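Local coordinates for protein peptidoglycan D,D-transpeptidase FtsI (Yersinia pestis, PDB 6SYN) that probably cross-links peptidoglycan stem peptides as a class B penicillin-binding protein, and is captured here with a ring-opened beta-lactam in its transpeptidase pocket, at residues V31-V36 / R107-R112; D39-I44 / N76-F81; Q118-I123 / R184-V189; D246-G251 / R455-T460. All blocks are in the same frame, centred on the assembly; numbering follows the deposited sequence.

Interaction 1: residues V31-V36 / R107-R112; sequences VPVNAV and RQESRR
Val31 opens an antiparallel ladder with Arg111: Val31 N donates to Arg111 O, and Arg111 N returns a nearly straight bond to Val31 O at 2.7 Å, lying in the carbonyl plane. Pro32 has no N-H to give and faces Ser110 in a non-hydrogen-bonded pair, its CA 3.5 Å from Glu109 O in a CA-H...O contact; the Ser110 hydroxyl turns to Ser30 instead. At Val33 the hydrogen-bonded pattern returns. Val33 N meets Glu109 O at 2.8 Å, almost along the C=O axis, and Glu109 N answers to Val33 O. With CG1 of Val33 anti to the carbonyl carbon (chi1 -62°), CG2 falls in the crowded position between N and carbonyl carbon, 3.9 Å from Arg111 CB and 4.0 Å from Glu109 CG. Asn34 and Gln108 share the other face, side by side and pointing the same way, with amide planes 56° apart and the Asn34 ND2 end beside the Gln108 chain. Ala35 closes the ladder with paired bonds to Arg107, and its CB lies 3.6 Å from Glu109 OE1. That same oxygen takes a salt bridge from Arg107 NE (2.9 Å), approached from above the carboxylate plane. Six backbone bonds thus join two strands inclined at 130°, a strongly twisted pairing in which strand 26-38, bonded also to strand 82-88, is the shared strand of the mixed sheet in the N-terminal dimerisation-type domain.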
loop_
_atom_site.group_PDB
_atom_site.type_symbol
_atom_site.label_atom_id
_atom_site.label_comp_id
_atom_site.label_asym_id
_atom_site.label_seq_id
_atom_site.Cartn_x
_atom_site.Cartn_y
_atom_site.Cartn_z
ATOM N N VAL A 31 22.375 -4.969 16.243
ATOM C CA VAL A 31 23.857 -4.967 16.045
ATOM C C VAL A 31 24.509 -4.244 17.219
ATOM O O VAL A 31 24.102 -3.140 17.575
ATOM C CB VAL A 31 24.257 -4.338 14.694
ATOM C CG1 VAL A 31 25.708 -3.880 14.665
ATOM C CG2 VAL A 31 23.990 -5.295 13.544
ATOM N N PRO A 32 25.546 -4.846 17.844
ATOM C CA PRO A 32 26.261 -4.206 18.949
ATOM C C PRO A 32 27.159 -3.069 18.440
ATOM O O PRO A 32 27.930 -3.301 17.517
ATOM C CB PRO A 32 27.077 -5.358 19.553
ATOM C CG PRO A 32 27.338 -6.279 18.380
ATOM C CD PRO A 32 26.099 -6.169 17.514
ATOM N N VAL A 33 27.028 -1.878 19.034
ATOM C CA VAL A 33 27.726 -0.635 18.590
ATOM C C VAL A 33 28.166 0.170 19.816
ATOM O O VAL A 33 27.692 -0.131 20.927
ATOM C CB VAL A 33 26.821 0.219 17.678
ATOM C CG1 VAL A 33 26.448 -0.520 16.403
ATOM C CG2 VAL A 33 25.571 0.695 18.404
ATOM N N ASN A 34 29.056 1.142 19.598
ATOM C CA ASN A 34 29.256 2.322 20.478
ATOM C C ASN A 34 28.499 3.487 19.828
ATOM O O ASN A 34 28.706 3.716 18.614
ATOM C CB ASN A 34 30.736 2.655 20.690
ATOM C CG ASN A 34 31.623 1.432 20.821
ATOM O OD1 ASN A 34 32.738 1.417 20.301
ATOM N ND2 ASN A 34 31.145 0.406 21.508
ATOM N N ALA A 35 27.632 4.160 20.587
ATOM C CA ALA A 35 26.763 5.265 20.116
ATOM C C ALA A 35 27.116 6.547 20.875
ATOM O O ALA A 35 27.605 6.450 22.016
ATOM C CB ALA A 35 25.313 4.901 20.305
ATOM N N VAL A 36 26.875 7.700 20.249
ATOM C CA VAL A 36 27.140 9.043 20.837
ATOM C C VAL A 36 25.795 9.738 21.037
ATOM O O VAL A 36 25.060 9.924 20.047
ATOM C CB VAL A 36 28.099 9.884 19.973
ATOM C CG1 VAL A 36 28.302 11.279 20.550
ATOM C CG2 VAL A 36 29.439 9.186 19.792
ATOM N N ARG A 107 28.199 5.245 24.897
ATOM C CA ARG A 107 27.739 3.974 25.523
ATOM C C ARG A 107 27.629 2.884 24.449
ATOM O O ARG A 107 27.242 3.202 23.304
ATOM C CB ARG A 107 26.430 4.158 26.302
ATOM C CG ARG A 107 25.181 4.406 25.465
ATOM C CD ARG A 107 23.908 4.007 26.201
ATOM N NE ARG A 107 22.732 4.027 25.333
ATOM C CZ ARG A 107 21.616 4.723 25.547
ATOM N NH1 ARG A 107 21.483 5.480 26.625
ATOM N NH2 ARG A 107 20.622 4.660 24.674
ATOM N N GLN A 108 27.995 1.651 24.815
ATOM C CA GLN A 108 27.757 0.423 24.014
ATOM C C GLN A 108 26.270 0.073 24.126
ATOM O O GLN A 108 25.750 0.076 25.261
ATOM C CB GLN A 108 28.653 -0.716 24.502
ATOM C CG GLN A 108 30.134 -0.377 24.397
ATOM C CD GLN A 108 31.054 -1.495 24.820
ATOM O OE1 GLN A 108 30.772 -2.673 24.616
ATOM N NE2 GLN A 108 32.184 -1.122 25.399
ATOM N N GLU A 109 25.606 -0.157 22.991
ATOM C CA GLU A 109 24.179 -0.574 22.933
ATOM C C GLU A 109 23.979 -1.470 21.711
ATOM O O GLU A 109 24.961 -1.704 20.974
ATOM C CB GLU A 109 23.241 0.638 22.894
ATOM C CG GLU A 109 23.473 1.563 21.709
ATOM C CD GLU A 109 22.529 2.750 21.632
ATOM O OE1 GLU A 109 22.703 3.701 22.420
ATOM O OE2 GLU A 109 21.615 2.715 20.786
ATOM N N SER A 110 22.754 -1.960 21.533
ATOM C CA SER A 110 22.302 -2.701 20.331
ATOM C C SER A 110 21.547 -1.713 19.438
ATOM O O SER A 110 20.611 -1.063 19.938
ATOM C CB SER A 110 21.471 -3.902 20.713
ATOM O OG SER A 110 20.598 -4.283 19.662
ATOM N N ARG A 111 21.997 -1.550 18.195
ATOM C CA ARG A 111 21.339 -0.667 17.204
ATOM C C ARG A 111 20.345 -1.517 16.417
ATOM O O ARG A 111 20.777 -2.506 15.799
ATOM C CB ARG A 111 22.371 -0.023 16.280
ATOM C CG ARG A 111 21.761 0.929 15.263
ATOM C CD ARG A 111 22.798 1.531 14.342
ATOM N NE ARG A 111 22.163 2.351 13.323
ATOM C CZ ARG A 111 22.807 3.043 12.388
ATOM N NH1 ARG A 111 24.127 3.024 12.321
ATOM N NH2 ARG A 111 22.123 3.762 11.518
ATOM N N ARG A 112 19.063 -1.172 16.473
ATOM C CA ARG A 112 18.043 -1.783 15.592
ATOM C C ARG A 112 18.324 -1.273 14.175
ATOM O O ARG A 112 17.992 -0.105 13.894
ATOM C CB ARG A 112 16.634 -1.465 16.109
ATOM C CG ARG A 112 15.574 -2.479 15.705
ATOM C CD ARG A 112 16.051 -3.916 15.785
ATOM N NE ARG A 112 14.949 -4.834 15.576
ATOM C CZ ARG A 112 15.030 -6.158 15.655
ATOM N NH1 ARG A 112 13.949 -6.886 15.431
ATOM N NH2 ARG A 112 16.174 -6.749 15.961
#

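Interaction 2: residues D39-I44 / N76-F81; sequences DPKELI and NPKGRF
One backbone bond ties the turn to the helix start: Lys41 N donates to Gly79 O at 3.1 Å, with an angle of 164° at the hydrogen and an approach nearly along the C=O axis. Around it, the Pro40 ring rests on two carbonyls of the turn, CD 3.3 Å from Gly79 O and CB 3.4 Å from Asn76 O. Lys41 runs its CB past Lys78 CA at 3.6 Å; the two lysine chains cross obliquely, one extended and the other bent. Farther along the helix, Ile44 CD1 touches Pro77 CB at 4.2 Å. Two local motifs set these groups in place. Residues 76 to 79 form a type I beta turn, closed by Gly79 N to Asn76 O at 2.8 Å. Asp39 is the N-cap: with CG anti to the backbone N (chi1 -176°), its OD1 accepts from Glu42 N, which stands well above the carboxylate plane. Side-chain cap and Gly79 carbonyl therefore each serve a different amide of the first helical turn. Pro40 and Leu43 also lean on Ile73 of helix 66-74, Asp39 bonds through its backbone to Gly103, just before strand 104-113, and Phe81, at the threshold of strand 82-88, stacks on Trp37 of strand 26-38.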
loop_
_atom_site.group_PDB
_atom_site.type_symbol
_atom_site.label_atom_id
_atom_site.label_comp_id
_atom_site.label_asym_id
_atom_site.label_seq_id
_atom_site.Cartn_x
_atom_site.Cartn_y
_atom_site.Cartn_z
ATOM N N ASP A 39 23.189 14.731 26.563
ATOM C CA ASP A 39 22.196 15.046 27.626
ATOM C C ASP A 39 21.877 16.528 27.504
ATOM O O ASP A 39 22.474 17.337 28.203
ATOM C CB ASP A 39 22.739 14.722 29.021
ATOM C CG ASP A 39 21.740 14.928 30.151
ATOM O OD1 ASP A 39 20.833 15.783 30.009
ATOM O OD2 ASP A 39 21.880 14.229 31.169
ATOM N N PRO A 40 20.941 16.941 26.623
ATOM C CA PRO A 40 20.831 18.352 26.269
ATOM C C PRO A 40 20.697 19.251 27.509
ATOM O O PRO A 40 21.375 20.247 27.538
ATOM C CB PRO A 40 19.600 18.412 25.352
ATOM C CG PRO A 40 19.459 17.003 24.822
ATOM C CD PRO A 40 19.915 16.117 25.963
ATOM N N LYS A 41 19.884 18.869 28.503
ATOM C CA LYS A 41 19.717 19.656 29.757
ATOM C C LYS A 41 21.093 19.870 30.397
ATOM O O LYS A 41 21.481 21.037 30.600
ATOM C CB LYS A 41 18.780 18.974 30.759
ATOM C CG LYS A 41 18.476 19.807 32.003
ATOM C CD LYS A 41 17.949 19.016 33.183
ATOM C CE LYS A 41 18.259 19.669 34.514
ATOM N NZ LYS A 41 18.061 18.737 35.648
ATOM N N GLU A 42 21.802 18.777 30.680
ATOM C CA GLU A 42 23.096 18.802 31.408
ATOM C C GLU A 42 24.139 19.570 30.588
ATOM O O GLU A 42 25.025 20.186 31.200
ATOM C CB GLU A 42 23.561 17.377 31.718
ATOM C CG GLU A 42 24.845 17.317 32.525
ATOM C CD GLU A 42 24.877 18.189 33.770
ATOM O OE1 GLU A 42 23.901 18.931 34.011
ATOM O OE2 GLU A 42 25.884 18.128 34.494
ATOM N N LEU A 43 24.029 19.527 29.258
ATOM C CA LEU A 43 24.959 20.189 28.307
ATOM C C LEU A 43 24.761 21.708 28.364
ATOM O O LEU A 43 25.773 22.431 28.428
ATOM C CB LEU A 43 24.689 19.638 26.904
ATOM C CG LEU A 43 25.782 19.879 25.865
ATOM C CD1 LEU A 43 25.795 18.763 24.834
ATOM C CD2 LEU A 43 25.609 21.229 25.186
ATOM N N ILE A 44 23.508 22.172 28.353
ATOM C CA ILE A 44 23.155 23.621 28.235
ATOM C C ILE A 44 23.417 24.319 29.579
ATOM O O ILE A 44 23.838 25.491 29.546
ATOM C CB ILE A 44 21.707 23.818 27.734
ATOM C CG1 ILE A 44 21.394 22.925 26.527
ATOM C CG2 ILE A 44 21.449 25.287 27.429
ATOM C CD1 ILE A 44 20.150 23.311 25.746
ATOM N N ASN A 76 15.112 19.825 22.376
ATOM C CA ASN A 76 14.585 19.279 23.659
ATOM C C ASN A 76 15.488 19.757 24.795
ATOM O O ASN A 76 16.209 18.956 25.387
ATOM C CB ASN A 76 14.489 17.746 23.615
ATOM C CG ASN A 76 13.574 17.215 22.528
ATOM O OD1 ASN A 76 14.038 16.745 21.492
ATOM N ND2 ASN A 76 12.271 17.276 22.755
ATOM N N PRO A 77 15.468 21.065 25.147
ATOM C CA PRO A 77 16.493 21.658 26.011
ATOM C C PRO A 77 16.667 20.992 27.383
ATOM O O PRO A 77 17.794 20.923 27.835
ATOM C CB PRO A 77 16.015 23.103 26.215
ATOM C CG PRO A 77 15.132 23.372 25.020
ATOM C CD PRO A 77 14.453 22.049 24.742
ATOM N N LYS A 78 15.568 20.539 27.998
ATOM C CA LYS A 78 15.551 19.885 29.338
ATOM C C LYS A 78 15.484 18.359 29.174
ATOM O O LYS A 78 15.330 17.659 30.198
ATOM C CB LYS A 78 14.376 20.417 30.167
ATOM C CG LYS A 78 14.457 21.890 30.552
ATOM C CD LYS A 78 15.177 22.143 31.864
ATOM C CE LYS A 78 14.652 23.348 32.615
ATOM N NZ LYS A 78 13.596 22.975 33.584
ATOM N N GLY A 79 15.619 17.864 27.937
ATOM C CA GLY A 79 15.677 16.427 27.607
ATOM C C GLY A 79 16.901 15.763 28.213
ATOM O O GLY A 79 17.879 16.478 28.511
ATOM N N ARG A 80 16.847 14.442 28.389
ATOM C CA ARG A 80 17.903 13.637 29.063
ATOM C C ARG A 80 18.581 12.717 28.041
ATOM O O ARG A 80 19.491 11.970 28.457
ATOM C CB ARG A 80 17.317 12.819 30.225
ATOM C CG ARG A 80 15.976 13.323 30.746
ATOM C CD ARG A 80 15.724 13.150 32.240
ATOM N NE ARG A 80 15.460 11.773 32.661
ATOM C CZ ARG A 80 14.587 11.399 33.603
ATOM N NH1 ARG A 80 14.455 10.116 33.901
ATOM N NH2 ARG A 80 13.838 12.289 34.235
ATOM N N PHE A 81 18.159 12.751 26.768
ATOM C CA PHE A 81 18.725 11.897 25.689
ATOM C C PHE A 81 18.393 12.435 24.293
ATOM O O PHE A 81 17.199 12.573 23.957
ATOM C CB PHE A 81 18.225 10.456 25.799
ATOM C CG PHE A 81 19.007 9.514 24.923
ATOM C CD1 PHE A 81 18.734 9.415 23.569
ATOM C CD2 PHE A 81 20.063 8.782 25.439
ATOM C CE1 PHE A 81 19.479 8.575 22.756
ATOM C CE2 PHE A 81 20.804 7.939 24.624
ATOM C CZ PHE A 81 20.512 7.838 23.286
#

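Interaction 3: residues Q118-I123 / R184-V189; sequences QVMAHI and RLQALV. With ACT (acetate ion), chain C.
The bend at 118-120, helical in its torsions and running into helix 121-124, comes closest to helix 183-199 where Val119 CA lies 6.2 Å from Ala187 CA. Here a segment of the N-terminal domain packs on helix 183-199, which lies on the antiparallel sheet of the penicillin-binding transpeptidase fold beside helix 492-505. Gln186 carries the contact. Its CG stands anti to the backbone N (chi1 -175°) and the chain then bends at chi2 (75°), so the amide comes in among Val119, Met120 and Ile123. Val119 CG1, also anti to its own N, slides past in the opposite direction to meet Gln186 CG at 3.7 Å and comes to 3.8 Å from Ala187 CA. Met120, folded at chi2 and chi3, crosses obliquely and lays its sulfur SD 3.6 Å from Gln186 CG. Ile123 arrives tip to tip, its CD1 3.7 Å from Gln186 NE2. The amide is buried, and its NE2 has two acceptors: Met220 O of strand 217-223, its strongest partner, and Val119 O. At the solvent side Arg184 pairs with Asp182 and also holds an acetate, probably from the crystallisation liquor, loosely at the guanidinium edge, through NH1 and a weak bond from NH2. The bond across the contact, Gln186 NE2 to Val119 O, is 3.1 Å long and straight; the oxygen lies in the Gln186 amide plane, whereas NE2 stands above the plane of the Val119 carbonyl.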
loop_
_atom_site.group_PDB
_atom_site.type_symbol
_atom_site.label_atom_id
_atom_site.label_comp_id
_atom_site.label_asym_id
_atom_site.label_seq_id
_atom_site.Cartn_x
_atom_site.Cartn_y
_atom_site.Cartn_z
ATOM N N GLN A 118 14.512 2.301 3.474
ATOM C CA GLN A 118 13.249 3.058 3.251
ATOM C C GLN A 118 12.218 2.155 2.551
ATOM O O GLN A 118 11.015 2.492 2.618
ATOM C CB GLN A 118 13.538 4.347 2.469
ATOM C CG GLN A 118 13.378 4.228 0.956
ATOM C CD GLN A 118 14.257 5.169 0.168
ATOM O OE1 GLN A 118 15.479 5.148 0.290
ATOM N NE2 GLN A 118 13.645 5.986 -0.677
ATOM N N VAL A 119 12.667 1.047 1.943
ATOM C CA VAL A 119 11.863 0.120 1.083
ATOM C C VAL A 119 10.829 -0.636 1.940
ATOM O O VAL A 119 9.649 -0.653 1.544
ATOM C CB VAL A 119 12.787 -0.834 0.292
ATOM C CG1 VAL A 119 12.016 -1.853 -0.535
ATOM C CG2 VAL A 119 13.760 -0.075 -0.601
ATOM N N MET A 120 11.246 -1.238 3.060
ATOM C CA MET A 120 10.353 -1.986 3.992
ATOM C C MET A 120 9.833 -1.052 5.095
ATOM O O MET A 120 9.022 -1.522 5.910
ATOM C CB MET A 120 11.081 -3.145 4.686
ATOM C CG MET A 120 11.647 -4.221 3.768
ATOM S SD MET A 120 10.481 -5.498 3.190
ATOM C CE MET A 120 9.340 -5.629 4.565
ATOM N N ALA A 121 10.296 0.202 5.146
ATOM C CA ALA A 121 10.174 1.090 6.331
ATOM C C ALA A 121 8.763 0.993 6.926
ATOM O O ALA A 121 8.646 0.781 8.141
ATOM C CB ALA A 121 10.519 2.511 5.965
ATOM N N HIS A 122 7.731 1.131 6.096
ATOM C CA HIS A 122 6.313 1.203 6.531
ATOM C C HIS A 122 5.874 -0.134 7.149
ATOM O O HIS A 122 5.172 -0.089 8.176
ATOM C CB HIS A 122 5.434 1.670 5.366
ATOM C CG HIS A 122 5.648 3.107 5.028
ATOM N ND1 HIS A 122 5.166 4.132 5.830
ATOM C CD2 HIS A 122 6.305 3.697 4.007
ATOM C CE1 HIS A 122 5.507 5.291 5.306
ATOM N NE2 HIS A 122 6.210 5.052 4.187
ATOM N N ILE A 123 6.290 -1.267 6.572
ATOM C CA ILE A 123 5.949 -2.646 7.047
ATOM C C ILE A 123 6.613 -2.906 8.406
ATOM O O ILE A 123 5.923 -3.345 9.336
ATOM C CB ILE A 123 6.393 -3.714 6.026
ATOM C CG1 ILE A 123 5.758 -3.487 4.652
ATOM C CG2 ILE A 123 6.121 -5.115 6.565
ATOM C CD1 ILE A 123 5.862 -4.666 3.709
ATOM N N ARG A 184 13.056 -8.952 -2.534
ATOM C CA ARG A 184 13.245 -8.739 -3.995
ATOM C C ARG A 184 11.995 -8.075 -4.583
ATOM O O ARG A 184 12.151 -7.167 -5.428
ATOM C CB ARG A 184 13.477 -10.058 -4.740
ATOM C CG ARG A 184 14.795 -10.761 -4.441
ATOM C CD ARG A 184 14.834 -12.152 -5.056
ATOM N NE ARG A 184 13.684 -12.941 -4.625
ATOM C CZ ARG A 184 13.179 -14.009 -5.247
ATOM N NH1 ARG A 184 13.711 -14.463 -6.371
ATOM N NH2 ARG A 184 12.119 -14.613 -4.737
ATOM N N LEU A 185 10.808 -8.543 -4.185
ATOM C CA LEU A 185 9.505 -8.099 -4.749
ATOM C C LEU A 185 9.103 -6.764 -4.110
ATOM O O LEU A 185 8.534 -5.925 -4.828
ATOM C CB LEU A 185 8.438 -9.179 -4.527
ATOM C CG LEU A 185 8.708 -10.558 -5.139
ATOM C CD1 LEU A 185 7.456 -11.418 -5.082
ATOM C CD2 LEU A 185 9.200 -10.469 -6.577
ATOM N N GLN A 186 9.400 -6.560 -2.822
ATOM C CA GLN A 186 9.196 -5.252 -2.140
ATOM C C GLN A 186 10.087 -4.197 -2.812
ATOM O O GLN A 186 9.599 -3.068 -3.053
ATOM C CB GLN A 186 9.477 -5.359 -0.638
ATOM C CG GLN A 186 9.177 -4.074 0.129
ATOM C CD GLN A 186 7.702 -3.828 0.338
ATOM O OE1 GLN A 186 6.855 -4.629 -0.048
ATOM N NE2 GLN A 186 7.381 -2.705 0.961
ATOM N N ALA A 187 11.338 -4.559 -3.110
ATOM C CA ALA A 187 12.335 -3.701 -3.793
ATOM C C ALA A 187 11.794 -3.300 -5.168
ATOM O O ALA A 187 11.825 -2.092 -5.480
ATOM C CB ALA A 187 13.659 -4.415 -3.899
ATOM N N LEU A 188 11.295 -4.272 -5.941
ATOM C CA LEU A 188 10.710 -4.037 -7.289
ATOM C C LEU A 188 9.453 -3.175 -7.160
ATOM O O LEU A 188 9.339 -2.172 -7.882
ATOM C CB LEU A 188 10.356 -5.361 -7.965
ATOM C CG LEU A 188 9.511 -5.201 -9.226
ATOM C CD1 LEU A 188 10.269 -4.399 -10.275
ATOM C CD2 LEU A 188 9.080 -6.546 -9.779
ATOM N N VAL A 189 8.521 -3.586 -6.305
ATOM C CA VAL A 189 7.244 -2.851 -6.081
ATOM C C VAL A 189 7.580 -1.405 -5.696
ATOM O O VAL A 189 7.185 -0.497 -6.444
ATOM C CB VAL A 189 6.362 -3.547 -5.027
ATOM C CG1 VAL A 189 5.255 -2.634 -4.527
ATOM C CG2 VAL A 189 5.773 -4.840 -5.566
HETATM C C ACT C . 12.540 -17.938 -6.697
HETATM O O ACT C . 11.867 -17.040 -7.244
HETATM O OXT ACT C . 12.063 -18.766 -5.893
HETATM C CH3 ACT C . 14.041 -18.030 -7.028
#

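Interaction 4: residues D246-G251 / R455-T460; sequences DIFEPG and RYLAYT
Tyr459 OH is gripped by one hydrogen bond across this contact, given to Glu249 O at 2.9 Å. The hydroxyl stands well above the plane of that carbonyl, so no lone pair is addressed squarely, although Glu249 O itself lies at the edge of the tyrosine ring. The next carbonyl of the chain comes over a face of the same ring: Pro250 O lies 3.5 Å from Tyr459 CE2, toward the rim. Two successive carbonyls thus take the tyrosine at edge and face, which should fix its rotation. Pro250 O is also satisfied by Thr253 OG1. Roughly at right angles to the Tyr459 hydrogen bond, Phe248 CB lies 3.3 Å from Tyr459 OH, and its ring swings across to Leu457. Leu457 has CG anti to its carbonyl carbon (chi1 -60°) and spreads both methyls on phenylalanine: CD2 sits over one face, 3.9 Å from the Phe248 ring centroid in a CH-pi contact, and CD1 reaches Phe248 CD1 at 3.5 Å. The Glu249 side chain leads away from the strand, where its carboxylate is held by Gly365 N and Tyr452 OH. Gly251, with phi 59°, then turns the loop toward Ser252, a pocket residue whose SxxK pattern with Lys255 is consistent with the family nucleophile. On the strand, Tyr456 touches the opened beta-lactam directly. Strand 455-464, beside strand 437-446 with its K(T/S)G-type pattern, here packs beneath the loop entering the active-site helix, as expected for the penicillin-binding protein transpeptidase fold.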
loop_
_atom_site.group_PDB
_atom_site.type_symbol
_atom_site.label_atom_id
_atom_site.label_comp_id
_atom_site.label_asym_id
_atom_site.label_seq_id
_atom_site.Cartn_x
_atom_site.Cartn_y
_atom_site.Cartn_z
ATOM N N ASP A 246 -4.867 5.017 4.834
ATOM C CA ASP A 246 -5.649 5.704 3.774
ATOM C C ASP A 246 -6.892 4.849 3.519
ATOM O O ASP A 246 -6.724 3.651 3.204
ATOM C CB ASP A 246 -4.880 5.872 2.459
ATOM C CG ASP A 246 -3.941 7.065 2.383
ATOM O OD1 ASP A 246 -4.074 7.993 3.215
ATOM O OD2 ASP A 246 -3.097 7.065 1.469
ATOM N N ILE A 247 -8.088 5.412 3.680
ATOM C CA ILE A 247 -9.331 4.785 3.143
ATOM C C ILE A 247 -9.839 5.687 2.014
ATOM O O ILE A 247 -9.927 6.907 2.218
ATOM C CB ILE A 247 -10.382 4.461 4.230
ATOM C CG1 ILE A 247 -11.306 5.635 4.579
ATOM C CG2 ILE A 247 -9.718 3.861 5.464
ATOM C CD1 ILE A 247 -10.665 6.764 5.338
ATOM N N PHE A 248 -10.068 5.097 0.842
ATOM C CA PHE A 248 -10.419 5.798 -0.418
ATOM C C PHE A 248 -11.693 5.198 -1.007
ATOM O O PHE A 248 -11.928 3.982 -0.829
ATOM C CB PHE A 248 -9.322 5.634 -1.474
ATOM C CG PHE A 248 -8.014 6.323 -1.183
ATOM C CD1 PHE A 248 -7.968 7.678 -0.897
ATOM C CD2 PHE A 248 -6.821 5.621 -1.240
ATOM C CE1 PHE A 248 -6.759 8.310 -0.640
ATOM C CE2 PHE A 248 -5.612 6.257 -1.000
ATOM C CZ PHE A 248 -5.584 7.600 -0.698
ATOM N N GLU A 249 -12.451 6.019 -1.734
ATOM C CA GLU A 249 -13.511 5.543 -2.659
ATOM C C GLU A 249 -12.846 4.728 -3.775
ATOM O O GLU A 249 -11.926 5.204 -4.445
ATOM C CB GLU A 249 -14.349 6.734 -3.129
ATOM C CG GLU A 249 -15.226 7.290 -2.021
ATOM C CD GLU A 249 -16.467 8.039 -2.470
ATOM O OE1 GLU A 249 -16.326 9.200 -2.906
ATOM O OE2 GLU A 249 -17.572 7.463 -2.382
ATOM N N PRO A 250 -13.252 3.449 -3.966
ATOM C CA PRO A 250 -12.604 2.557 -4.932
ATOM C C PRO A 250 -12.826 2.927 -6.406
ATOM O O PRO A 250 -12.022 2.527 -7.225
ATOM C CB PRO A 250 -13.215 1.176 -4.649
ATOM C CG PRO A 250 -14.536 1.482 -3.989
ATOM C CD PRO A 250 -14.311 2.765 -3.213
ATOM N N GLY A 251 -13.895 3.667 -6.706
ATOM C CA GLY A 251 -14.218 4.106 -8.076
ATOM C C GLY A 251 -14.405 2.909 -9.002
ATOM O O GLY A 251 -14.846 1.854 -8.560
ATOM N N ARG A 455 -9.463 16.717 -8.477
ATOM C CA ARG A 455 -8.233 16.022 -8.022
ATOM C C ARG A 455 -8.599 14.532 -8.004
ATOM O O ARG A 455 -9.786 14.228 -7.756
ATOM C CB ARG A 455 -7.797 16.618 -6.677
ATOM C CG ARG A 455 -7.893 18.140 -6.642
ATOM C CD ARG A 455 -7.322 18.817 -5.412
ATOM N NE ARG A 455 -5.863 18.757 -5.363
ATOM C CZ ARG A 455 -5.038 19.804 -5.314
ATOM N NH1 ARG A 455 -5.504 21.044 -5.301
ATOM N NH2 ARG A 455 -3.732 19.602 -5.267
ATOM N N TYR A 456 -7.667 13.634 -8.330
ATOM C CA TYR A 456 -8.010 12.236 -8.708
ATOM C C TYR A 456 -7.098 11.213 -8.021
ATOM O O TYR A 456 -5.940 11.529 -7.698
ATOM C CB TYR A 456 -7.971 12.086 -10.231
ATOM C CG TYR A 456 -8.739 13.150 -10.975
ATOM C CD1 TYR A 456 -10.120 13.093 -11.081
ATOM C CD2 TYR A 456 -8.088 14.228 -11.556
ATOM C CE1 TYR A 456 -10.834 14.071 -11.756
ATOM C CE2 TYR A 456 -8.786 15.215 -12.234
ATOM C CZ TYR A 456 -10.164 15.137 -12.334
ATOM O OH TYR A 456 -10.858 16.105 -13.001
ATOM N N LEU A 457 -7.657 10.022 -7.786
ATOM C CA LEU A 457 -6.929 8.774 -7.443
ATOM C C LEU A 457 -6.761 7.942 -8.719
ATOM O O LEU A 457 -7.756 7.341 -9.162
ATOM C CB LEU A 457 -7.733 7.983 -6.408
ATOM C CG LEU A 457 -7.997 8.691 -5.086
ATOM C CD1 LEU A 457 -9.017 7.917 -4.269
ATOM C CD2 LEU A 457 -6.707 8.868 -4.303
ATOM N N ALA A 458 -5.552 7.916 -9.283
ATOM C CA ALA A 458 -5.190 7.071 -10.443
ATOM C C ALA A 458 -5.014 5.634 -9.948
ATOM O O ALA A 458 -4.065 5.375 -9.183
ATOM C CB ALA A 458 -3.952 7.596 -11.131
ATOM N N TYR A 459 -5.928 4.755 -10.367
ATOM C CA TYR A 459 -6.032 3.334 -9.958
ATOM C C TYR A 459 -5.653 2.413 -11.117
ATOM O O TYR A 459 -6.034 2.685 -12.267
ATOM C CB TYR A 459 -7.474 2.979 -9.592
ATOM C CG TYR A 459 -7.919 3.274 -8.184
ATOM C CD1 TYR A 459 -7.533 2.464 -7.130
ATOM C CD2 TYR A 459 -8.802 4.306 -7.917
ATOM C CE1 TYR A 459 -7.981 2.691 -5.841
ATOM C CE2 TYR A 459 -9.256 4.552 -6.631
ATOM C CZ TYR A 459 -8.844 3.739 -5.590
ATOM O OH TYR A 459 -9.286 3.967 -4.320
ATOM N N THR A 460 -4.963 1.319 -10.806
ATOM C CA THR A 460 -4.928 0.090 -11.638
ATOM C C THR A 460 -4.802 -1.102 -10.689
ATOM O O THR A 460 -3.826 -1.156 -9.922
ATOM C CB THR A 460 -3.846 0.170 -12.722
ATOM O OG1 THR A 460 -4.321 1.065 -13.728
ATOM C CG2 THR A 460 -3.534 -1.168 -13.357
#

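How the interactions relate
Interactions 1 and 2 belong to the same N-terminal domain, their centres about 20 Å apart, and they touch where Arg107 NH1 meets Phe81 CE2 at 3.2 Å; strand 26-38 runs straight on into helix 40-45. From interaction 1 the chain passes along strand 104-113 to helix 121-124; interaction 3, about 25 Å away between centres, joins this following part of the chain to helix 183-199 on the transpeptidase sheet. Interaction 4 sits within the transpeptidase domain, about 22 Å from interaction 3 by centres and with nearest atoms about 10 Å apart. Only interaction 4 borders the beta-lactam pocket: its centre lies about 43 Å from interaction 1 and 45 Å from interaction 2.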